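PDB 4F7A: SusD/RagB family nutrient-binding outer membrane lipoprotein from Bacteroides vulgatus, which probably binds glycans, mucin O-glycans among them, at the outer membrane as a SusD-like lipoprotein with a TPR-like helical framework. Local coordinates for residues Leu118-Glu123 against Ile197-Ser202; Ile185-Cys190 against Ile241-Lys246; Gly232-Ser237 against Val330-Ala335. One frame throughout, in Å; residues are numbered along the deposited sequence. Where two conformers were deposited one is given.

The three contacts lie close together in one region of the SusD/RagB fold, their centres 12 to 14 Å apart and each 14 to 17 Å from the centre of the chain. Interaction 1 pairs helices 111-132 and 193-210, and F199 on the second of these also packs against C188, C190 and I241 of interaction 2. Interactions 2 and 3 share a small antiparallel sheet, strand 241-243 belonging to one and 329-332 to the other. Along the chain interaction 1 closes before 3 opens, whereas the segments of 2 alternate with those of both others. Residues more than 200 positions apart are thereby brought together beside helix 193-210, joining the helical framework to its loops.

Interaction 1: residues Leu118-Glu123 against Ile197-Ser202; sequences LILKVE and IKFANS
I119 sets its CG2 methyl over the centre of the F199 ring, 3.6 Å from the centroid and 9° off the ring normal, a CH-pi contact that spans the two helices. CG2 of I119 stands anti to its backbone N, and CG of F199 is likewise anti to its backbone N (chi1 178°). The other branch of I119 goes to A200, with CG1 and CD1 each 3.7 Å from its CB, while A165 of helix 151-174 also touches I119. One residue on, L120 brings CD2 to the ring edge, 4.3 Å from CE2 of F199. A turn after I119, E123 approaches the ring obliquely, its CB 4.1 Å from CZ of F199, and its carboxylate makes a long, weak ion pair with R206. An alanine in place of F199 would probably leave CG2 of I119 without the aromatic face it rests on and open a gap between L120 and E123. The axes come within 10.3 Å and run in the same general direction, 32° apart. This buried pairing, with helix 151-174 touching both partners, fits the packed helices of a TPR-like SusD fold.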
loop_
_atom_site.group_PDB
_atom_site.type_symbol
_atom_site.label_atom_id
_atom_site.label_comp_id
_atom_site.label_asym_id
_atom_site.label_seq_id
_atom_site.Cartn_x
_atom_site.Cartn_y
_atom_site.Cartn_z
ATOM N N LEU A 118 -5.673 0.534 -18.345
ATOM C CA LEU A 118 -5.276 -0.791 -17.864
ATOM C C LEU A 118 -4.354 -0.686 -16.666
ATOM O O LEU A 118 -4.522 -1.415 -15.690
ATOM C CB LEU A 118 -4.595 -1.598 -18.968
ATOM C CG LEU A 118 -5.558 -2.053 -20.064
ATOM C CD1 LEU A 118 -4.830 -2.861 -21.141
ATOM C CD2 LEU A 118 -6.702 -2.859 -19.491
ATOM N N ILE A 119 -3.377 0.214 -16.749
ATOM C CA ILE A 119 -2.433 0.424 -15.637
ATOM C C ILE A 119 -3.194 0.875 -14.383
ATOM O O ILE A 119 -2.999 0.349 -13.284
ATOM C CB ILE A 119 -1.306 1.423 -16.039
ATOM C CG1 ILE A 119 -0.459 0.818 -17.175
ATOM C CG2 ILE A 119 -0.374 1.742 -14.824
ATOM C CD1 ILE A 119 0.253 1.831 -18.051
ATOM N N LEU A 120 -4.065 1.859 -14.528
ATOM C CA LEU A 120 -4.843 2.306 -13.376
ATOM C C LEU A 120 -5.732 1.192 -12.805
ATOM O O LEU A 120 -5.930 1.104 -11.604
ATOM C CB LEU A 120 -5.699 3.511 -13.757
ATOM C CG LEU A 120 -4.962 4.791 -14.078
ATOM C CD1 LEU A 120 -5.981 5.828 -14.622
ATOM C CD2 LEU A 120 -4.151 5.319 -12.868
ATOM N N LYS A 121 -6.279 0.346 -13.674
ATOM C CA LYS A 121 -7.164 -0.733 -13.238
ATOM C C LYS A 121 -6.397 -1.750 -12.386
ATOM O O LYS A 121 -6.885 -2.218 -11.340
ATOM C CB LYS A 121 -7.804 -1.375 -14.472
ATOM C CG LYS A 121 -8.858 -2.403 -14.166
ATOM C CD LYS A 121 -9.702 -2.746 -15.392
ATOM C CE LYS A 121 -8.928 -3.512 -16.451
ATOM N NZ LYS A 121 -9.733 -3.802 -17.716
ATOM N N VAL A 122 -5.175 -2.050 -12.801
ATOM C CA VAL A 122 -4.307 -2.952 -12.041
ATOM C C VAL A 122 -3.851 -2.285 -10.747
ATOM O O VAL A 122 -3.838 -2.919 -9.684
ATOM C CB VAL A 122 -3.069 -3.394 -12.847
ATOM C CG1 VAL A 122 -2.106 -4.190 -11.957
ATOM C CG2 VAL A 122 -3.480 -4.185 -14.052
ATOM N N GLU A 123 -3.486 -1.005 -10.832
ATOM C CA GLU A 123 -3.135 -0.235 -9.621
ATOM C C GLU A 123 -4.262 -0.281 -8.569
ATOM O O GLU A 123 -4.008 -0.489 -7.397
ATOM C CB GLU A 123 -2.789 1.225 -9.974
ATOM C CG GLU A 123 -2.697 2.167 -8.750
ATOM C CD GLU A 123 -1.636 1.790 -7.749
ATOM O OE1 GLU A 123 -0.716 0.997 -8.091
ATOM O OE2 GLU A 123 -1.724 2.302 -6.599
ATOM N N ILE A 197 4.361 3.972 -19.191
ATOM C CA ILE A 197 5.018 2.676 -19.336
ATOM C C ILE A 197 5.980 2.415 -18.176
ATOM O O ILE A 197 6.025 1.306 -17.615
ATOM C CB ILE A 197 5.764 2.538 -20.687
ATOM C CG1 ILE A 197 4.785 2.690 -21.864
ATOM C CG2 ILE A 197 6.500 1.156 -20.738
ATOM C CD1 ILE A 197 5.456 2.652 -23.293
ATOM N N LYS A 198 6.715 3.451 -17.763
ATOM C CA LYS A 198 7.587 3.350 -16.572
ATOM C C LYS A 198 6.816 3.021 -15.287
ATOM O O LYS A 198 7.260 2.197 -14.472
ATOM C CB LYS A 198 8.397 4.637 -16.441
ATOM C CG LYS A 198 9.499 4.600 -15.426
ATOM C CD LYS A 198 10.212 5.949 -15.313
ATOM C CE LYS A 198 10.826 6.406 -16.605
ATOM N NZ LYS A 198 11.871 7.475 -16.347
ATOM N N PHE A 199 5.655 3.639 -15.124
ATOM C CA PHE A 199 4.688 3.291 -14.078
ATOM C C PHE A 199 4.326 1.787 -14.182
ATOM O O PHE A 199 4.488 1.037 -13.210
ATOM C CB PHE A 199 3.463 4.235 -14.231
ATOM C CG PHE A 199 2.313 4.009 -13.252
ATOM C CD1 PHE A 199 2.370 3.109 -12.204
ATOM C CD2 PHE A 199 1.165 4.760 -13.403
ATOM C CE1 PHE A 199 1.290 2.951 -11.351
ATOM C CE2 PHE A 199 0.078 4.621 -12.544
ATOM C CZ PHE A 199 0.132 3.709 -11.526
ATOM N N ALA A 200 3.890 1.338 -15.351
ATOM C CA ALA A 200 3.554 -0.083 -15.559
ATOM C C ALA A 200 4.722 -1.020 -15.227
ATOM O O ALA A 200 4.533 -2.063 -14.614
ATOM C CB ALA A 200 3.102 -0.326 -17.016
ATOM N N ASN A 201 5.924 -0.653 -15.643
ATOM C CA ASN A 201 7.103 -1.486 -15.383
ATOM C C ASN A 201 7.381 -1.600 -13.890
ATOM O O ASN A 201 7.687 -2.676 -13.384
ATOM C CB ASN A 201 8.356 -0.958 -16.099
ATOM C CG ASN A 201 8.259 -0.997 -17.613
ATOM O OD1 ASN A 201 7.539 -1.818 -18.179
ATOM N ND2 ASN A 201 9.043 -0.135 -18.284
ATOM N N SER A 202 7.268 -0.483 -13.177
ATOM C CA SER A 202 7.521 -0.445 -11.738
ATOM C C SER A 202 6.458 -1.219 -10.985
ATOM O O SER A 202 6.760 -1.955 -10.064
ATOM C CB SER A 202 7.577 0.997 -11.245
ATOM O OG SER A 202 8.543 1.719 -12.000
#

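Interaction 2: residues Ile185-Cys190 against Ile241-Lys246; sequences INMCNC and IQISGK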
loop_
_atom_site.group_PDB
_atom_site.type_symbol
_atom_site.label_atom_id
_atom_site.label_comp_id
_atom_site.label_asym_id
_atom_site.label_seq_id
_atom_site.Cartn_x
_atom_site.Cartn_y
_atom_site.Cartn_z
ATOM N N ILE A 185 -5.300 13.619 -18.985
ATOM C CA ILE A 185 -5.670 12.592 -18.009
ATOM C C ILE A 185 -4.634 12.436 -16.903
ATOM O O ILE A 185 -4.776 11.560 -16.047
ATOM C CB ILE A 185 -5.920 11.197 -18.685
ATOM C CG1 ILE A 185 -4.674 10.692 -19.403
ATOM C CG2 ILE A 185 -7.053 11.285 -19.659
ATOM C CD1 ILE A 185 -4.774 9.199 -19.858
ATOM N N ASN A 186 -3.628 13.303 -16.871
ATOM C CA ASN A 186 -2.570 13.170 -15.871
ATOM C C ASN A 186 -2.987 13.673 -14.483
ATOM O O ASN A 186 -2.837 14.849 -14.174
ATOM C CB ASN A 186 -1.321 13.932 -16.308
ATOM C CG ASN A 186 -0.149 13.705 -15.365
ATOM O OD1 ASN A 186 -0.199 12.797 -14.524
ATOM N ND2 ASN A 186 0.902 14.519 -15.498
HETATM N N MSE A 187 -3.489 12.784 -13.642
HETATM C CA MSE A 187 -3.582 13.075 -12.206
HETATM C C MSE A 187 -2.665 12.203 -11.363
HETATM O O MSE A 187 -2.836 12.170 -10.156
HETATM C CB MSE A 187 -5.019 12.864 -11.701
HETATM C CG MSE A 187 -5.986 13.875 -12.205
HETATM SE SE MSE A 187 -7.756 13.444 -11.512
HETATM C CE MSE A 187 -7.415 13.319 -9.608
ATOM N N CYS A 188 -1.702 11.515 -11.967
ATOM C CA CYS A 188 -0.848 10.587 -11.203
ATOM C C CYS A 188 0.646 10.827 -11.418
ATOM O O CYS A 188 1.455 9.971 -11.067
ATOM C CB CYS A 188 -1.206 9.134 -11.505
ATOM S SG CYS A 188 -0.992 8.710 -13.237
ATOM N N ASN A 189 1.001 12.002 -11.939
ATOM C CA ASN A 189 2.405 12.389 -12.206
ATOM C C ASN A 189 3.013 11.542 -13.339
ATOM O O ASN A 189 4.182 11.140 -13.275
ATOM C CB ASN A 189 3.259 12.371 -10.934
ATOM C CG ASN A 189 4.619 13.077 -11.102
ATOM O OD1 ASN A 189 4.751 14.022 -11.884
ATOM N ND2 ASN A 189 5.621 12.625 -10.354
ATOM N N CYS A 190 2.192 11.296 -14.379
ATOM C CA CYS A 190 2.633 10.673 -15.632
ATOM C C CYS A 190 2.285 11.606 -16.797
ATOM O O CYS A 190 1.189 11.551 -17.360
ATOM C CB CYS A 190 2.011 9.293 -15.830
ATOM S SG CYS A 190 2.610 8.077 -14.668
ATOM N N ILE A 241 4.720 8.110 -8.478
ATOM C CA ILE A 241 3.295 8.067 -8.799
ATOM C C ILE A 241 2.557 8.550 -7.556
ATOM O O ILE A 241 2.690 7.971 -6.474
ATOM C CB ILE A 241 2.822 6.654 -9.178
ATOM C CG1 ILE A 241 3.711 6.067 -10.306
ATOM C CG2 ILE A 241 1.324 6.660 -9.564
ATOM C CD1 ILE A 241 3.889 6.948 -11.586
ATOM N N GLN A 242 1.773 9.608 -7.734
ATOM C CA GLN A 242 1.064 10.247 -6.639
ATOM C C GLN A 242 -0.110 11.016 -7.214
ATOM O O GLN A 242 -0.010 11.598 -8.286
ATOM C CB GLN A 242 1.979 11.193 -5.873
ATOM C CG GLN A 242 2.724 12.208 -6.705
ATOM C CD GLN A 242 3.760 12.951 -5.885
ATOM O OE1 GLN A 242 4.211 12.464 -4.867
ATOM N NE2 GLN A 242 4.136 14.131 -6.331
ATOM N N ILE A 243 -1.217 10.983 -6.501
ATOM C CA ILE A 243 -2.483 11.523 -6.999
ATOM C C ILE A 243 -2.704 12.975 -6.610
ATOM O O ILE A 243 -2.603 13.332 -5.426
ATOM C CB ILE A 243 -3.677 10.720 -6.497
ATOM C CG1 ILE A 243 -3.550 9.244 -6.904
ATOM C CG2 ILE A 243 -5.017 11.357 -7.035
ATOM C CD1 ILE A 243 -3.485 8.952 -8.430
ATOM N N SER A 244 -3.038 13.788 -7.599
ATOM C CA SER A 244 -3.398 15.190 -7.370
ATOM C C SER A 244 -4.085 15.792 -8.570
ATOM O O SER A 244 -3.935 15.319 -9.704
ATOM C CB SER A 244 -2.169 16.040 -7.002
ATOM O OG SER A 244 -1.254 16.152 -8.095
ATOM N N GLY A 245 -4.819 16.863 -8.300
ATOM C CA GLY A 245 -5.433 17.683 -9.340
ATOM C C GLY A 245 -6.940 17.484 -9.386
ATOM O O GLY A 245 -7.497 16.623 -8.679
ATOM N N LYS A 246 -7.587 18.293 -10.213
ATOM C CA LYS A 246 -9.044 18.268 -10.413
ATOM C C LYS A 246 -9.857 18.355 -9.115
ATOM O O LYS A 246 -10.924 17.757 -9.003
ATOM C CB LYS A 246 -9.453 17.052 -11.262
ATOM C CG LYS A 246 -8.891 17.096 -12.702
ATOM C CD LYS A 246 -9.604 16.096 -13.618
ATOM C CE LYS A 246 -9.143 16.183 -15.056
ATOM N NZ LYS A 246 -9.924 17.204 -15.812
HETATM O O HOH W 1 -3.223 16.729 -12.159
#
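The peptide carbonyl of M187 is met at its oxygen by the backbone of 241-246. S244 N donates to M187 O over 3.0 Å, tilted 27° from the carbonyl plane, and CA of I243 adds a CA-H...O contact to the same oxygen. A second flat group, the N186 carboxamide, shapes the loop: C188 N and C190 N reach OD1 from opposite faces of its plane, the former closing an Asx turn. Next along, Q242 N makes a weak bond to C188 O, and a water donates to both N186 O and S244 O. The side chain of M187, a selenomethionine, crosses K246 at about a right angle, with SE 3.9 Å from CD of K246. A bend at chi3 of M187 (53°) carries its CE to within 3.4 Å of G245 O. At the other end, CB of C188 packs 3.8 Å from CD1 of I243, and C190 SG lies 3.5 Å from CD1 of I241. N189 turns its ND2 to N240 O and D238 O. While I241 and I243 bond to strand 329-332, Q242 and S244 donate to the loop, an irregular segment docked in antiparallel sense on the second edge of strand 241-243 in this two-stranded sheet.

Interaction 3: residues Gly232-Ser237 against Val330-Ala335; sequences GVIESS and VLLTAA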
loop_
_atom_site.group_PDB
_atom_site.type_symbol
_atom_site.label_atom_id
_atom_site.label_comp_id
_atom_site.label_asym_id
_atom_site.label_seq_id
_atom_site.Cartn_x
_atom_site.Cartn_y
_atom_site.Cartn_z
ATOM N N GLY A 232 12.131 1.762 -18.908
ATOM C CA GLY A 232 12.732 1.936 -17.591
ATOM C C GLY A 232 11.736 1.790 -16.462
ATOM O O GLY A 232 10.564 1.523 -16.706
ATOM N N VAL A 233 12.235 1.947 -15.228
ATOM C CA VAL A 233 11.416 1.959 -14.029
ATOM C C VAL A 233 11.702 3.272 -13.304
ATOM O O VAL A 233 12.648 3.996 -13.646
ATOM C CB VAL A 233 11.705 0.752 -13.107
ATOM C CG1 VAL A 233 11.305 -0.594 -13.781
ATOM C CG2 VAL A 233 13.191 0.710 -12.664
ATOM N N ILE A 234 10.870 3.593 -12.327
ATOM C CA ILE A 234 10.999 4.857 -11.611
ATOM C C ILE A 234 12.244 4.826 -10.736
ATOM O O ILE A 234 12.411 3.922 -9.923
ATOM C CB ILE A 234 9.723 5.156 -10.791
ATOM C CG1 ILE A 234 8.515 5.291 -11.742
ATOM C CG2 ILE A 234 9.896 6.474 -9.986
ATOM C CD1 ILE A 234 7.196 5.295 -11.036
ATOM N N GLU A 235 13.124 5.818 -10.923
ATOM C CA GLU A 235 14.396 5.914 -10.196
ATOM C C GLU A 235 14.581 7.218 -9.426
ATOM O O GLU A 235 15.375 7.262 -8.493
ATOM C CB GLU A 235 15.556 5.761 -11.195
ATOM C CG GLU A 235 15.606 4.353 -11.777
ATOM C CD GLU A 235 16.754 4.124 -12.740
ATOM O OE1 GLU A 235 17.529 5.053 -12.985
ATOM O OE2 GLU A 235 16.885 2.995 -13.251
ATOM N N SER A 236 13.846 8.253 -9.827
ATOM C CA SER A 236 13.913 9.574 -9.192
ATOM C C SER A 236 12.605 9.900 -8.499
ATOM O O SER A 236 11.539 9.670 -9.062
ATOM C CB SER A 236 14.168 10.659 -10.251
ATOM O OG SER A 236 14.004 11.950 -9.683
ATOM N N SER A 237 12.686 10.502 -7.306
ATOM C CA SER A 237 11.464 10.861 -6.544
ATOM C C SER A 237 10.588 11.867 -7.276
ATOM O O SER A 237 9.380 11.904 -7.069
ATOM C CB SER A 237 11.816 11.385 -5.156
ATOM O OG SER A 237 12.472 10.364 -4.412
ATOM N N VAL A 330 0.754 9.730 -2.332
ATOM C CA VAL A 330 1.760 8.828 -2.872
ATOM C C VAL A 330 1.221 7.398 -3.019
ATOM O O VAL A 330 0.573 6.874 -2.096
ATOM C CB VAL A 330 2.997 8.824 -1.969
ATOM C CG1 VAL A 330 3.979 7.810 -2.436
ATOM C CG2 VAL A 330 3.628 10.249 -1.951
ATOM N N LEU A 331 1.469 6.799 -4.188
ATOM C CA LEU A 331 1.046 5.421 -4.518
ATOM C C LEU A 331 2.216 4.482 -4.806
ATOM O O LEU A 331 2.159 3.300 -4.452
ATOM C CB LEU A 331 0.100 5.402 -5.728
ATOM C CG LEU A 331 -1.275 6.044 -5.485
ATOM C CD1 LEU A 331 -2.091 6.001 -6.760
ATOM C CD2 LEU A 331 -1.994 5.362 -4.318
ATOM N N LEU A 332 3.240 4.986 -5.487
ATOM C CA LEU A 332 4.395 4.163 -5.885
ATOM C C LEU A 332 5.636 5.058 -6.077
ATOM O O LEU A 332 5.647 5.926 -6.935
ATOM C CB LEU A 332 4.063 3.388 -7.166
ATOM C CG LEU A 332 4.985 2.221 -7.517
ATOM C CD1 LEU A 332 4.282 1.241 -8.445
ATOM C CD2 LEU A 332 6.278 2.720 -8.118
ATOM N N THR A 333 6.676 4.818 -5.282
ATOM C CA THR A 333 7.820 5.700 -5.229
ATOM C C THR A 333 9.017 5.065 -5.906
ATOM O O THR A 333 9.118 3.831 -6.020
ATOM C CB THR A 333 8.195 6.047 -3.764
ATOM O OG1 THR A 333 8.610 4.861 -3.071
ATOM C CG2 THR A 333 6.997 6.717 -3.022
ATOM N N ALA A 334 9.926 5.937 -6.333
ATOM C CA ALA A 334 11.256 5.573 -6.742
ATOM C C ALA A 334 11.983 4.776 -5.641
ATOM O O ALA A 334 12.636 3.763 -5.912
ATOM C CB ALA A 334 12.032 6.865 -7.077
ATOM N N ALA A 335 11.870 5.220 -4.394
ATOM C CA ALA A 335 12.548 4.531 -3.288
ATOM C C ALA A 335 12.070 3.075 -3.216
ATOM O O ALA A 335 12.885 2.149 -3.199
ATOM C CB ALA A 335 12.309 5.270 -1.926
HETATM O O HOH W 2 11.053 8.090 -3.671
#
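I234 and L332 cross obliquely and meet through their methyl ends, CD1 of I234 lying 4.0 Å from CD2 of L332. The two branches of I234 take different partners. CG1 stands beside the backbone N (chi1 -62°) and the chain is extended beyond it (chi2 168°), which brings CD1 against L332; CG2, anti to the backbone N, settles against A334, 3.6 Å from its CB. That single methyl of A334 is the centre of the interface: pointed at the loop, it presses on backbone atoms as well as on I234, with S236 C 3.4 Å and E235 C 3.5 Å from A334 CB. The touching parts, 234-237 and 332-334, run 82° apart, so the loop crosses the junction and does not run alongside it. Farther on, S237 OG shares a water with A335 N, which donates to the water over 3.1 Å. Among the outside partners of the loop, S202 OG bonds to I234 N, while E235 reaches helix 334-346 through a salt bridge with R341 and a bond from W338 to its carbonyl oxygen. On the other segment T333 is the N-cap, its OG1 bonded to E336 N, and L331 and L332 together face I241 as a classic beta bulge. The loop thus packs against a strand-to-helix junction, where a bulged strand passes within one residue into a capped helix of the SusD-like fold.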